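Side-chain contacts in hypothetical protein Atu2144 (Agrobacterium tumefaciens, PDB 2ODF), which is of unknown function but belongs to the N-formylglutamate amidohydrolase family, and so may be a zinc-dependent amide hydrolase: residues P158-G162 with R163-V167; E225-N228 with D229-A232. One frame throughout, in Å; residues are numbered along the deposited sequence.

Overall arrangement
Contact 1 (158-162 with 163-167) is a small surface hairpin that follows strand 149-156; contact 2 (225-228 with 229-232) is the turn leaving strand 220-227, the neighbour of 149-156 in the central mixed sheet. Their centres are about 13 Å apart, on the same side of the chain's centre, and they touch directly. Arg227 is the link: its NH1 lies 3.0 Å from Arg165 O, a probable hydrogen bond, while its other nitrogens hold Asp229 within contact 2. Pro158 also takes part, its CG packing 3.5 Å from Asp229 OD1. How the two contacts lie relative to the active site is not established.

Contact 1: P158-G162 with R163-V167; sequences PVYHG and RFREV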
# COMPACT_ATOMS: atom_id res chain seq x y z
N PRO A 158 2.07 -21.64 22.38
CA PRO A 158 2.63 -22.97 22.65
C PRO A 158 1.92 -24.15 21.97
O PRO A 158 2.57 -25.14 21.69
CB PRO A 158 2.52 -23.12 24.17
CG PRO A 158 2.21 -21.79 24.71
CD PRO A 158 1.59 -20.97 23.61
N VAL A 159 0.61 -24.06 21.74
CA VAL A 159 -0.12 -25.13 21.03
C VAL A 159 -0.58 -24.61 19.66
O VAL A 159 -1.26 -23.58 19.59
CB VAL A 159 -1.35 -25.62 21.83
CG1 VAL A 159 -2.18 -26.60 20.99
CG2 VAL A 159 -0.91 -26.25 23.16
N TYR A 160 -0.20 -25.33 18.61
CA TYR A 160 -0.57 -24.99 17.24
C TYR A 160 -1.05 -26.26 16.52
O TYR A 160 -0.32 -27.24 16.44
CB TYR A 160 0.62 -24.38 16.49
CG TYR A 160 0.26 -23.70 15.17
CD1 TYR A 160 -0.51 -22.56 15.16
CD2 TYR A 160 0.71 -24.22 13.94
CE1 TYR A 160 -0.85 -21.94 13.98
CE2 TYR A 160 0.37 -23.60 12.75
CZ TYR A 160 -0.41 -22.46 12.77
OH TYR A 160 -0.77 -21.81 11.60
N HIS A 161 -2.30 -26.23 16.06
CA HIS A 161 -2.90 -27.35 15.31
C HIS A 161 -2.68 -28.70 15.99
O HIS A 161 -2.19 -29.64 15.36
CB HIS A 161 -2.36 -27.37 13.88
CG HIS A 161 -2.67 -26.14 13.08
ND1 HIS A 161 -2.03 -25.83 11.90
CD2 HIS A 161 -3.55 -25.14 13.30
CE1 HIS A 161 -2.50 -24.69 11.43
NE2 HIS A 161 -3.43 -24.25 12.26
N GLY A 162 -3.01 -28.78 17.28
CA GLY A 162 -3.00 -30.06 18.01
C GLY A 162 -1.63 -30.58 18.40
O GLY A 162 -1.48 -31.68 18.93
N ARG A 163 -0.62 -29.76 18.14
CA ARG A 163 0.76 -30.07 18.43
C ARG A 163 1.23 -29.06 19.47
O ARG A 163 0.95 -27.86 19.35
CB ARG A 163 1.59 -29.97 17.14
CG ARG A 163 0.96 -30.64 15.91
CD ARG A 163 1.61 -31.99 15.60
NE ARG A 163 0.94 -32.70 14.50
CZ ARG A 163 -0.22 -33.37 14.60
NH1 ARG A 163 -0.89 -33.44 15.76
NH2 ARG A 163 -0.73 -33.98 13.53
N PHE A 164 1.90 -29.55 20.49
CA PHE A 164 2.61 -28.73 21.44
C PHE A 164 4.02 -28.46 20.89
O PHE A 164 4.70 -29.38 20.45
CB PHE A 164 2.66 -29.45 22.79
CG PHE A 164 3.43 -28.73 23.83
CD1 PHE A 164 3.00 -27.50 24.29
CD2 PHE A 164 4.58 -29.28 24.37
CE1 PHE A 164 3.70 -26.82 25.26
CE2 PHE A 164 5.30 -28.59 25.34
CZ PHE A 164 4.85 -27.36 25.79
N ARG A 165 4.44 -27.19 20.91
CA ARG A 165 5.72 -26.80 20.36
C ARG A 165 6.79 -26.79 21.44
O ARG A 165 6.73 -26.04 22.40
CB ARG A 165 5.57 -25.45 19.62
CG ARG A 165 4.62 -25.67 18.42
CD ARG A 165 4.63 -24.64 17.31
NE ARG A 165 3.93 -23.44 17.68
CZ ARG A 165 3.41 -22.54 16.84
NH1 ARG A 165 3.47 -22.68 15.51
NH2 ARG A 165 2.83 -21.49 17.36
N GLU A 166 7.75 -27.70 21.31
CA GLU A 166 8.81 -27.79 22.30
C GLU A 166 9.88 -26.70 22.05
O GLU A 166 10.67 -26.39 22.95
CB GLU A 166 9.40 -29.20 22.34
CG GLU A 166 8.41 -30.27 22.91
CD GLU A 166 8.88 -31.70 22.68
OE1 GLU A 166 10.10 -31.97 22.72
OE2 GLU A 166 8.02 -32.57 22.42
N VAL A 167 9.89 -26.10 20.85
CA VAL A 167 10.82 -24.98 20.57
C VAL A 167 10.46 -23.80 21.46
O VAL A 167 9.27 -23.49 21.67
CB VAL A 167 10.88 -24.55 19.06
CG1 VAL A 167 9.48 -24.14 18.50
CG2 VAL A 167 11.91 -23.44 18.86
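Tyr160 and Arg165 meet through flat groups on a short antiparallel beta hairpin closed by a two-residue loop. The Arg165 guanidinium lies with one face against Tyr160 CB, which sits over its centre, 3.4 Å from Arg165 CZ. Guanidinium and phenol ring are only 6° apart in plane, yet the overlap is confined to the root of the ring: Arg165 NH1 comes 3.4 Å from Tyr160 CG, approaching obliquely. Arg165 gets there by bending at CG-CD (chi3 -76°), which swings the guanidinium back across the first strand. Its position is then fixed from outside the pair, by a hydrogen bond from Arg165 NH2 to Thr157 O and a weak one from Arg165 NH1 to Tyr200 OH.

Val159 and Phe164, a non-hydrogen-bonded pair, project from the other face of the ribbon. Val159 CG2 stands at the edge of the Phe164 ring, 4.3 Å from CD1, and Pro158 CB adds a 4.0 Å contact to Phe164 CE1. With CG anti to the backbone N (chi1 177°), the Phe164 ring is set beside these two residues.

Backbone hydrogen bonds set the register. Arg165 N donates to Pro158 O at 2.9 Å, and Tyr160 pairs with Arg163 through bonds in both directions. A type I' turn from Tyr160 to Arg163 closes the hairpin, with His161 and Gly162 at its corners, both at positive phi. Arg163 CG folds back over the turn to within 3.4 Å of His161 O.

Outward, Tyr160 touches Glu104, and Arg165 rests on Phe156 of strand 149-156. Pro158 and Phe164 lean on Arg227, so the hairpin sits beside the ends of strands 149-156 and 220-227.

Contact 2: E225-N228 with D229-A232; sequences EIRN and DLIA
Arg227 and Asp229 form a side-on bidentate salt bridge across the 3-10 turn that ends strand 220-227 and leads toward helix 234-256. Arg227 NE donates to Asp229 OD1 at 2.7 Å, and NH2 of the same arginine reaches Asp229 OD2 at 3.0 Å. Each carboxylate oxygen uses its syn lone pair, and the two planes are 22° apart, nearly coplanar; this double grip fixes the rotation of both groups. Arg227 reaches the aspartate by bending at CG-CD (chi3 65°). With NH1 held by Arg165 O, all three guanidinium nitrogens have acceptors; Glu168 adds a long, weak ion pair at NH2.

Two amides of the turn are satisfied within it. Leu230 N finds Arg227 O at 3.0 Å, and Ile231 N finds Asn228 O at 3.1 Å. Beyond them the chain is tied to the coming helix: Ala232 N donates to Glu236 OE1, and Ile231 O accepts from Gln237 NE2. On the strand side, Ile226 and Asn228 make backbone bonds to strand 149-156, and Arg227 to Glu168.

Away from the charges the contact is apolar. Ile226 and Ile231 cross at about a right angle, packed against Val65 of helix 62-73 and Ile240 of helix 234-256. Ile231 CG1 takes the position between the backbone N and carbonyl carbon (chi1 56°), and with the chain extended beyond it, CD1 comes 3.8 Å from Ile226 CG2, while the two CG2 methyls, one on each isoleucine, meet at 3.7 Å.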
# COMPACT_ATOMS: atom_id res chain seq x y z
N GLU A 225 11.71 -15.32 17.65
CA GLU A 225 10.44 -15.87 18.10
C GLU A 225 10.61 -16.42 19.52
O GLU A 225 11.54 -17.19 19.77
CB GLU A 225 10.04 -17.01 17.16
CG GLU A 225 9.36 -16.57 15.90
CD GLU A 225 7.92 -16.22 16.08
OE1 GLU A 225 7.47 -15.96 17.20
OE2 GLU A 225 7.23 -16.17 15.06
N ILE A 226 9.72 -16.04 20.42
CA ILE A 226 9.72 -16.50 21.80
C ILE A 226 8.39 -17.16 22.11
O ILE A 226 7.33 -16.54 21.91
CB ILE A 226 9.91 -15.31 22.74
CG1 ILE A 226 11.15 -14.50 22.34
CG2 ILE A 226 9.97 -15.76 24.21
CD1 ILE A 226 11.12 -13.11 22.92
N ARG A 227 8.40 -18.38 22.62
CA ARG A 227 7.13 -19.04 22.96
C ARG A 227 6.45 -18.24 24.08
O ARG A 227 7.09 -17.91 25.09
CB ARG A 227 7.36 -20.50 23.33
CG ARG A 227 6.13 -21.38 23.16
CD ARG A 227 6.41 -22.82 23.57
NE ARG A 227 6.72 -22.90 25.00
CZ ARG A 227 7.46 -23.85 25.59
NH1 ARG A 227 7.99 -24.84 24.90
NH2 ARG A 227 7.66 -23.78 26.90
N ASN A 228 5.16 -17.91 23.93
CA ASN A 228 4.63 -16.78 24.71
C ASN A 228 4.47 -17.07 26.21
O ASN A 228 4.47 -16.15 27.00
CB ASN A 228 3.37 -16.14 24.08
CG ASN A 228 2.13 -16.98 24.21
OD1 ASN A 228 1.90 -17.61 25.24
ND2 ASN A 228 1.26 -16.97 23.14
N ASP A 229 4.37 -18.35 26.58
CA ASP A 229 4.34 -18.74 28.00
C ASP A 229 5.61 -18.38 28.78
O ASP A 229 5.57 -18.24 30.00
CB ASP A 229 4.04 -20.24 28.15
CG ASP A 229 5.09 -21.11 27.52
OD1 ASP A 229 5.27 -21.02 26.30
OD2 ASP A 229 5.74 -21.90 28.24
N LEU A 230 6.71 -18.18 28.07
CA LEU A 230 7.98 -17.84 28.68
C LEU A 230 8.07 -16.36 29.01
O LEU A 230 8.98 -15.92 29.69
CB LEU A 230 9.13 -18.24 27.75
CG LEU A 230 9.27 -19.72 27.41
CD1 LEU A 230 10.28 -19.90 26.26
CD2 LEU A 230 9.65 -20.54 28.65
N ILE A 231 7.13 -15.57 28.50
CA ILE A 231 7.20 -14.13 28.72
C ILE A 231 5.87 -13.57 29.18
O ILE A 231 5.44 -12.49 28.73
CB ILE A 231 7.76 -13.40 27.47
CG1 ILE A 231 6.93 -13.74 26.23
CG2 ILE A 231 9.26 -13.75 27.29
CD1 ILE A 231 7.41 -13.05 24.95
N ALA A 232 5.24 -14.27 30.11
CA ALA A 232 3.87 -13.96 30.50
C ALA A 232 3.75 -12.92 31.62
O ALA A 232 2.67 -12.37 31.81
CB ALA A 232 3.12 -15.24 30.86